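Local coordinates for protein glycoside hydrolase family 31 (PDB 5I0F) that probably breaks down cycloalternan, cleaving its glycosidic bonds by way of a covalent glycosyl-enzyme intermediate formed in a TIM-barrel active site, at residues R43-F47 and V56-S60; P135-I139 and P151-V155; G413-K417 and L435-L439. All coordinates share one frame. Residues are numbered along the deposited sequence.

How the interactions relate
The three contacts are spread widely: their centres lie 34 to 38 Å apart, their nearest atoms 20 to 26 Å apart, and no strand is used twice. Interactions 1 and 2 are partly buried and lie in beta-rich regions, whereas interaction 3 is a buried contact of the TIM-barrel region. Interaction 1 pairs neighbouring strands of one sheet, so three backbone hydrogen bonds lead and side chains fill both faces. Interaction 2 packs the start of strand 138-141 and the loop before it against strand 152-155, which belongs to another sheet; no direct hydrogen bond crosses it, and an indole with apolar partners does the work. Interaction 3 uses backbone bridging again, but between loops, with two hydrogen bonds and little side-chain packing.

Interaction 1: residues R43-F47 and V56-S60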
loop_
_atom_site.group_PDB
_atom_site.type_symbol
_atom_site.label_atom_id
_atom_site.label_comp_id
_atom_site.label_asym_id
_atom_site.label_seq_id
_atom_site.Cartn_x
_atom_site.Cartn_y
_atom_site.Cartn_z
ATOM N N ARG A 43 18.668 36.011 -13.922
ATOM C CA ARG A 43 17.828 36.704 -12.957
ATOM C C ARG A 43 16.393 36.184 -13.062
ATOM O O ARG A 43 15.928 35.844 -14.138
ATOM C CB ARG A 43 17.864 38.207 -13.255
ATOM C CG ARG A 43 17.155 39.109 -12.263
ATOM C CD ARG A 43 17.298 40.583 -12.653
ATOM N NE ARG A 43 16.494 40.917 -13.843
ATOM C CZ ARG A 43 16.824 41.794 -14.809
ATOM N NH1 ARG A 43 17.984 42.462 -14.801
ATOM N NH2 ARG A 43 15.984 41.991 -15.831
ATOM N N MET A 44 15.713 36.137 -11.929
ATOM C CA MET A 44 14.298 35.871 -11.852
ATOM C C MET A 44 13.690 36.734 -10.753
ATOM O O MET A 44 14.230 36.790 -9.634
ATOM C CB MET A 44 14.075 34.410 -11.493
ATOM C CG MET A 44 13.863 33.504 -12.677
ATOM S SD MET A 44 12.116 33.531 -13.118
ATOM C CE MET A 44 11.515 32.406 -11.857
ATOM N N ARG A 45 12.565 37.375 -11.058
ATOM C CA ARG A 45 11.853 38.180 -10.080
ATOM C C ARG A 45 10.398 37.786 -10.008
ATOM O O ARG A 45 9.801 37.384 -11.001
ATOM C CB ARG A 45 12.006 39.674 -10.400
ATOM C CG ARG A 45 13.461 40.112 -10.296
ATOM C CD ARG A 45 13.718 41.589 -10.520
ATOM N NE ARG A 45 13.128 42.075 -11.762
ATOM C CZ ARG A 45 13.591 43.091 -12.489
ATOM N NH1 ARG A 45 12.933 43.425 -13.601
ATOM N NH2 ARG A 45 14.701 43.762 -12.152
ATOM N N CYS A 46 9.845 37.863 -8.807
ATOM C CA CYS A 46 8.425 37.630 -8.570
ATOM C C CYS A 46 7.766 38.971 -8.268
ATOM O O CYS A 46 8.139 39.651 -7.300
ATOM C CB CYS A 46 8.233 36.682 -7.385
ATOM S SG CYS A 46 6.503 36.278 -7.079
ATOM N N PHE A 47 6.790 39.344 -9.086
ATOM C CA PHE A 47 6.009 40.565 -8.876
ATOM C C PHE A 47 4.687 40.200 -8.208
ATOM O O PHE A 47 3.915 39.419 -8.782
ATOM C CB PHE A 47 5.704 41.232 -10.215
ATOM C CG PHE A 47 6.906 41.821 -10.889
ATOM C CD1 PHE A 47 7.766 41.018 -11.620
ATOM C CD2 PHE A 47 7.175 43.187 -10.802
ATOM C CE1 PHE A 47 8.876 41.561 -12.254
ATOM C CE2 PHE A 47 8.289 43.738 -11.432
ATOM C CZ PHE A 47 9.135 42.919 -12.163
ATOM N N VAL A 56 8.127 43.645 -5.528
ATOM C CA VAL A 56 8.962 42.852 -6.419
ATOM C C VAL A 56 9.990 42.143 -5.545
ATOM O O VAL A 56 10.635 42.777 -4.718
ATOM C CB VAL A 56 9.697 43.746 -7.444
ATOM C CG1 VAL A 56 10.367 42.894 -8.520
ATOM C CG2 VAL A 56 8.733 44.771 -8.051
ATOM N N PHE A 57 10.118 40.832 -5.714
ATOM C CA PHE A 57 11.109 40.041 -4.998
ATOM C C PHE A 57 12.181 39.564 -5.976
ATOM O O PHE A 57 11.857 39.079 -7.063
ATOM C CB PHE A 57 10.436 38.844 -4.329
ATOM C CG PHE A 57 9.390 39.222 -3.315
ATOM C CD1 PHE A 57 8.079 39.458 -3.702
ATOM C CD2 PHE A 57 9.712 39.319 -1.965
ATOM C CE1 PHE A 57 7.114 39.811 -2.768
ATOM C CE2 PHE A 57 8.755 39.682 -1.026
ATOM C CZ PHE A 57 7.452 39.923 -1.429
ATOM N N ASP A 58 13.443 39.726 -5.600
ATOM C CA ASP A 58 14.572 39.164 -6.349
ATOM C C ASP A 58 14.778 37.739 -5.892
ATOM O O ASP A 58 15.192 37.495 -4.767
ATOM C CB ASP A 58 15.869 39.941 -6.097
ATOM C CG ASP A 58 15.913 41.258 -6.826
ATOM O OD1 ASP A 58 15.683 41.281 -8.065
ATOM O OD2 ASP A 58 16.201 42.270 -6.159
ATOM N N MET A 59 14.502 36.798 -6.774
ATOM C CA MET A 59 14.590 35.389 -6.437
ATOM C C MET A 59 16.045 34.923 -6.492
ATOM O O MET A 59 16.881 35.527 -7.171
ATOM C CB MET A 59 13.692 34.570 -7.367
ATOM C CG MET A 59 12.232 35.003 -7.326
ATOM S SD MET A 59 11.186 34.113 -8.474
ATOM C CE MET A 59 10.943 32.554 -7.602
ATOM N N SER A 60 16.338 33.868 -5.744
ATOM C CA SER A 60 17.671 33.292 -5.651
ATOM C C SER A 60 17.683 31.886 -6.252
ATOM O O SER A 60 16.679 31.168 -6.132
ATOM C CB SER A 60 18.076 33.202 -4.187
ATOM O OG SER A 60 18.344 34.494 -3.669
HETATM O O HOH W 1 17.349 37.056 -9.499
#
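Three direct backbone hydrogen bonds join R43-F47 to V56-S60. C46 and F57 form a hydrogen-bonded antiparallel pair, bonded in both directions: C46 N to F57 O at 2.9 Å and F57 N to C46 O at 2.8 Å. Further along, M59 N donates to M44 O at 2.9 Å, but the return bond is replaced by a water, which accepts from M44 N (3.1 Å) and donates to M59 O (2.8 Å). M44 N and M59 O are 4.9 Å apart, so the strands have begun to separate here. Between these links, R45 CA lies 3.1 Å from F57 O in a CA-H...O contact.

Side chains alternate between the two faces. R45, F47, V56 and D58 share one. There V56 CG1 makes a CH-pi contact, 3.9 Å from the F47 ring centroid and 18° off its normal. R45 CD reaches D58 OD1 at 3.2 Å, yet R45 NE remains 4.6 Å from D58 OD1, beyond a salt bridge; the guanidinium instead pairs with E110. The other face is apolar: M44 CE meets M59 SD at 3.8 Å, M59 SD lies 4.1 Å from C46 CB, and C46 CB is 4.3 Å from F57 CB. M44 touches W93, and C46 and M59 touch F109, on the flanking strands.

The axes of 43-47 and 56-58 approach to 4.6 Å, with N-to-C directions 154° apart, which is a twisted antiparallel beta hairpin. Strand 105-113 pairs with the far edge of 41-49, and 91-97 with 54-62, placing the hairpin inside the antiparallel sheet of the N-terminal domain.

Interaction 2: residues P135-I139 and P151-V155; sequences PVGHI and PLWLV
W153 gives up the most surface here, 110 Å², and the contact is built round its indole. It sits on an extended backbone (phi/psi -114/128) with chi1 m (-56°) and chi2 88°, its CA-to-CB bond directed toward P135-I139. V136, with near-helical angles (-69/-41) and chi1 t, covers the five-membered ring: V136 CB is 4.2 Å from that centroid, 24° off the normal, and 3.9 Å from W153 CG. G137 CA lies over the six-membered ring, 3.8 Å from its centroid and 20° off the normal; a CB on G137 would clash with W153 CH2. The segments run 142° apart with CA atoms well separated, V136 to W153 at 6.8 Å and I139 to P151 at 7.9 Å. This spacing suits packing between sheets, as in a beta-sandwich: 138-141 edges a mixed sheet, 152-155 belongs to a six-stranded antiparallel one. I139 (chi1 and chi2 m) brings CD1 to 3.9 Å from W153 CH2 and CG1 to 4.1 Å from P151 CG. The P151 side chain is about 5 Å from a bound calcium ion. V136 CG1 also meets V155 CG1 at 4.0 Å. Polar linkage runs through one water, which accepts from W153 NE1 (3.0 Å) and donates to G137 O (3.1 Å).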
loop_
_atom_site.group_PDB
_atom_site.type_symbol
_atom_site.label_atom_id
_atom_site.label_comp_id
_atom_site.label_asym_id
_atom_site.label_seq_id
_atom_site.Cartn_x
_atom_site.Cartn_y
_atom_site.Cartn_z
ATOM N N PRO A 135 -19.359 28.935 12.278
ATOM C CA PRO A 135 -19.967 27.697 11.783
ATOM C C PRO A 135 -20.076 27.696 10.254
ATOM O O PRO A 135 -21.169 27.715 9.695
ATOM C CB PRO A 135 -21.337 27.688 12.481
ATOM C CG PRO A 135 -21.672 29.129 12.595
ATOM C CD PRO A 135 -20.365 29.822 12.891
ATOM N N VAL A 136 -18.917 27.646 9.598
ATOM C CA VAL A 136 -18.805 27.694 8.133
ATOM C C VAL A 136 -19.355 26.408 7.531
ATOM O O VAL A 136 -20.013 26.430 6.492
ATOM C CB VAL A 136 -17.322 27.844 7.690
ATOM C CG1 VAL A 136 -17.194 27.812 6.163
ATOM C CG2 VAL A 136 -16.730 29.138 8.241
ATOM N N GLY A 137 -19.042 25.290 8.179
ATOM C CA GLY A 137 -19.613 23.984 7.852
ATOM C C GLY A 137 -20.103 23.274 9.102
ATOM O O GLY A 137 -20.262 23.876 10.157
ATOM N N HIS A 138 -20.283 21.965 8.978
ATOM C CA HIS A 138 -20.922 21.159 9.991
ATOM C C HIS A 138 -20.247 19.775 10.014
ATOM O O HIS A 138 -19.997 19.190 8.961
ATOM C CB HIS A 138 -22.416 21.100 9.624
ATOM C CG HIS A 138 -23.189 20.026 10.310
ATOM N ND1 HIS A 138 -23.434 20.034 11.665
ATOM C CD2 HIS A 138 -23.822 18.932 9.818
ATOM C CE1 HIS A 138 -24.162 18.977 11.985
ATOM N NE2 HIS A 138 -24.406 18.289 10.883
ATOM N N ILE A 139 -19.907 19.297 11.211
ATOM C CA ILE A 139 -19.448 17.932 11.405
ATOM C C ILE A 139 -20.660 17.073 11.801
ATOM O O ILE A 139 -21.235 17.278 12.874
ATOM C CB ILE A 139 -18.370 17.819 12.510
ATOM C CG1 ILE A 139 -17.232 18.833 12.322
ATOM C CG2 ILE A 139 -17.814 16.406 12.557
ATOM C CD1 ILE A 139 -16.437 18.676 11.059
ATOM N N PRO A 151 -14.304 22.489 16.192
ATOM C CA PRO A 151 -14.104 22.714 14.748
ATOM C C PRO A 151 -13.496 24.062 14.336
ATOM O O PRO A 151 -13.980 25.118 14.736
ATOM C CB PRO A 151 -15.510 22.561 14.158
ATOM C CG PRO A 151 -16.231 21.690 15.119
ATOM C CD PRO A 151 -15.696 22.083 16.475
ATOM N N LEU A 152 -12.418 24.013 13.571
ATOM C CA LEU A 152 -11.838 25.190 12.918
ATOM C C LEU A 152 -11.771 24.958 11.403
ATOM O O LEU A 152 -11.295 23.906 10.960
ATOM C CB LEU A 152 -10.440 25.446 13.460
ATOM C CG LEU A 152 -10.334 25.986 14.894
ATOM C CD1 LEU A 152 -8.883 25.960 15.362
ATOM C CD2 LEU A 152 -10.903 27.386 14.986
ATOM N N TRP A 153 -12.203 25.948 10.623
ATOM C CA TRP A 153 -12.358 25.812 9.154
ATOM C C TRP A 153 -11.349 26.721 8.479
ATOM O O TRP A 153 -11.261 27.898 8.835
ATOM C CB TRP A 153 -13.791 26.178 8.738
ATOM C CG TRP A 153 -14.836 25.364 9.452
ATOM C CD1 TRP A 153 -15.419 25.648 10.650
ATOM C CD2 TRP A 153 -15.396 24.122 9.012
ATOM N NE1 TRP A 153 -16.320 24.654 10.990
ATOM C CE2 TRP A 153 -16.331 23.711 9.993
ATOM C CE3 TRP A 153 -15.227 23.330 7.858
ATOM C CZ2 TRP A 153 -17.070 22.523 9.880
ATOM C CZ3 TRP A 153 -15.956 22.152 7.744
ATOM C CH2 TRP A 153 -16.879 21.757 8.760
ATOM N N LEU A 154 -10.567 26.172 7.544
ATOM C CA LEU A 154 -9.524 26.926 6.854
ATOM C C LEU A 154 -10.160 27.589 5.634
ATOM O O LEU A 154 -10.441 26.919 4.635
ATOM C CB LEU A 154 -8.344 26.027 6.469
ATOM C CG LEU A 154 -7.136 26.757 5.850
ATOM C CD1 LEU A 154 -6.546 27.780 6.808
ATOM C CD2 LEU A 154 -6.077 25.759 5.398
ATOM N N VAL A 155 -10.369 28.898 5.723
ATOM C CA VAL A 155 -11.180 29.628 4.745
ATOM C C VAL A 155 -10.424 30.759 4.059
ATOM O O VAL A 155 -9.617 31.441 4.678
ATOM C CB VAL A 155 -12.468 30.220 5.359
ATOM C CG1 VAL A 155 -13.383 29.106 5.854
ATOM C CG2 VAL A 155 -12.166 31.234 6.461
HETATM O O HOH W 2 -18.636 24.216 12.790
#

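Interaction 3: residues G413-K417 and L435-L439; sequences GHVVK and LMPDL
This is a single backbone bridge between two non-regular segments, both within the long connection from helix 400-412 to helix 442-450 in the TIM-barrel region. The backbones of V415 and P437 are bridged, CA to CA 4.3 Å, and two hydrogen bonds flank the pair: D438 N to H414 O, 2.9 Å and nearly straight at 177°, and V416 N to M436 O, 2.8 Å at 160°. That is the bonding pattern of an antiparallel non-hydrogen-bonded pair, a position where proline's missing N-H costs no bond across the bridge. CA-H...O contacts follow the same line, P437 CA to H414 O and V415 CA to M436 O, each 3.5 Å.

G413 leaves the helix with positive phi (86/-16), angles that call for glycine. H414 (-85/57) then centres an inverse gamma turn, its V415 N to G413 O bond weak at 2.9 Å; V415 (-128/142), M436 (-123/117) and P437 (-65/147) are extended. The CA-to-CB bond of D438 (chi1 t) points toward G413-K417, with D438 CB 3.7 Å from V415 C. V416, also chi1 t, puts CG2 4.1 Å from M436 CG. One water accepts from M436 N (2.8 Å) and lies 2.9 Å from V416 O, linking the two segments.

E480 is held by both segments, through H414 ND1 to its carboxylate and D438 OD2 to its backbone N, while D438 OD1 bonds S440. V415 packs on L409 of helix 400-412, P437 on W448 of helix 442-450, and M436 on Y492 of helix 485-506.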
loop_
_atom_site.group_PDB
_atom_site.type_symbol
_atom_site.label_atom_id
_atom_site.label_comp_id
_atom_site.label_asym_id
_atom_site.label_seq_id
_atom_site.Cartn_x
_atom_site.Cartn_y
_atom_site.Cartn_z
ATOM N N GLY A 413 -11.346 6.944 -24.150
ATOM C CA GLY A 413 -11.732 7.872 -23.112
ATOM C C GLY A 413 -11.453 7.381 -21.695
ATOM O O GLY A 413 -11.412 8.191 -20.783
ATOM N N HIS A 414 -11.199 6.084 -21.508
ATOM C CA HIS A 414 -11.070 5.501 -20.190
ATOM C C HIS A 414 -9.648 5.657 -19.639
ATOM O O HIS A 414 -9.025 4.665 -19.222
ATOM C CB HIS A 414 -11.493 4.017 -20.213
ATOM C CG HIS A 414 -12.886 3.788 -20.724
ATOM N ND1 HIS A 414 -13.983 4.455 -20.224
ATOM C CD2 HIS A 414 -13.359 2.954 -21.682
ATOM C CE1 HIS A 414 -15.071 4.049 -20.856
ATOM N NE2 HIS A 414 -14.722 3.127 -21.735
ATOM N N VAL A 415 -9.171 6.907 -19.562
ATOM C CA VAL A 415 -7.853 7.224 -18.975
ATOM C C VAL A 415 -8.027 8.307 -17.940
ATOM O O VAL A 415 -8.826 9.225 -18.141
ATOM C CB VAL A 415 -6.805 7.739 -20.010
ATOM C CG1 VAL A 415 -6.261 6.603 -20.826
ATOM C CG2 VAL A 415 -7.374 8.849 -20.916
ATOM N N VAL A 416 -7.298 8.225 -16.836
ATOM C CA VAL A 416 -7.248 9.365 -15.889
ATOM C C VAL A 416 -6.743 10.616 -16.646
ATOM O O VAL A 416 -5.796 10.525 -17.429
ATOM C CB VAL A 416 -6.379 9.069 -14.654
ATOM C CG1 VAL A 416 -6.397 10.246 -13.677
ATOM C CG2 VAL A 416 -6.895 7.809 -13.952
ATOM N N LYS A 417 -7.392 11.762 -16.431
ATOM C CA LYS A 417 -7.056 12.990 -17.157
ATOM C C LYS A 417 -6.482 14.094 -16.290
ATOM O O LYS A 417 -6.803 14.198 -15.130
ATOM C CB LYS A 417 -8.298 13.474 -17.900
ATOM C CG LYS A 417 -8.594 12.554 -19.064
ATOM C CD LYS A 417 -9.927 12.803 -19.733
ATOM C CE LYS A 417 -10.226 11.641 -20.661
ATOM N NZ LYS A 417 -11.137 12.079 -21.729
ATOM N N LEU A 435 0.559 6.055 -18.993
ATOM C CA LEU A 435 -0.871 6.382 -18.914
ATOM C C LEU A 435 -1.475 5.583 -17.777
ATOM O O LEU A 435 -0.957 4.521 -17.414
ATOM C CB LEU A 435 -1.587 5.985 -20.193
ATOM C CG LEU A 435 -1.068 6.605 -21.485
ATOM C CD1 LEU A 435 -1.660 5.883 -22.679
ATOM C CD2 LEU A 435 -1.419 8.069 -21.511
ATOM N N MET A 436 -2.571 6.095 -17.219
ATOM C CA MET A 436 -3.255 5.410 -16.140
ATOM C C MET A 436 -4.711 5.159 -16.534
ATOM O O MET A 436 -5.456 6.109 -16.752
ATOM C CB MET A 436 -3.125 6.260 -14.870
ATOM C CG MET A 436 -3.466 5.554 -13.584
ATOM S SD MET A 436 -2.869 6.494 -12.132
ATOM C CE MET A 436 -3.274 5.305 -10.870
ATOM N N PRO A 437 -5.129 3.878 -16.638
ATOM C CA PRO A 437 -6.515 3.630 -17.009
ATOM C C PRO A 437 -7.468 4.130 -15.938
ATOM O O PRO A 437 -7.142 4.109 -14.716
ATOM C CB PRO A 437 -6.604 2.095 -17.129
ATOM C CG PRO A 437 -5.502 1.584 -16.249
ATOM C CD PRO A 437 -4.416 2.631 -16.307
ATOM N N ASP A 438 -8.625 4.587 -16.397
ATOM C CA ASP A 438 -9.671 5.088 -15.514
ATOM C C ASP A 438 -10.539 3.901 -15.146
ATOM O O ASP A 438 -11.303 3.412 -15.963
ATOM C CB ASP A 438 -10.491 6.195 -16.197
ATOM C CG ASP A 438 -11.390 6.930 -15.230
ATOM O OD1 ASP A 438 -11.816 6.299 -14.252
ATOM O OD2 ASP A 438 -11.689 8.136 -15.432
ATOM N N LEU A 439 -10.397 3.447 -13.909
ATOM C CA LEU A 439 -11.112 2.289 -13.420
ATOM C C LEU A 439 -12.250 2.711 -12.495
ATOM O O LEU A 439 -12.750 1.889 -11.717
ATOM C CB LEU A 439 -10.109 1.345 -12.718
ATOM C CG LEU A 439 -8.891 0.922 -13.567
ATOM C CD1 LEU A 439 -7.927 0.072 -12.747
ATOM C CD2 LEU A 439 -9.307 0.158 -14.820
HETATM O O HOH W 3 -3.715 8.553 -18.031
#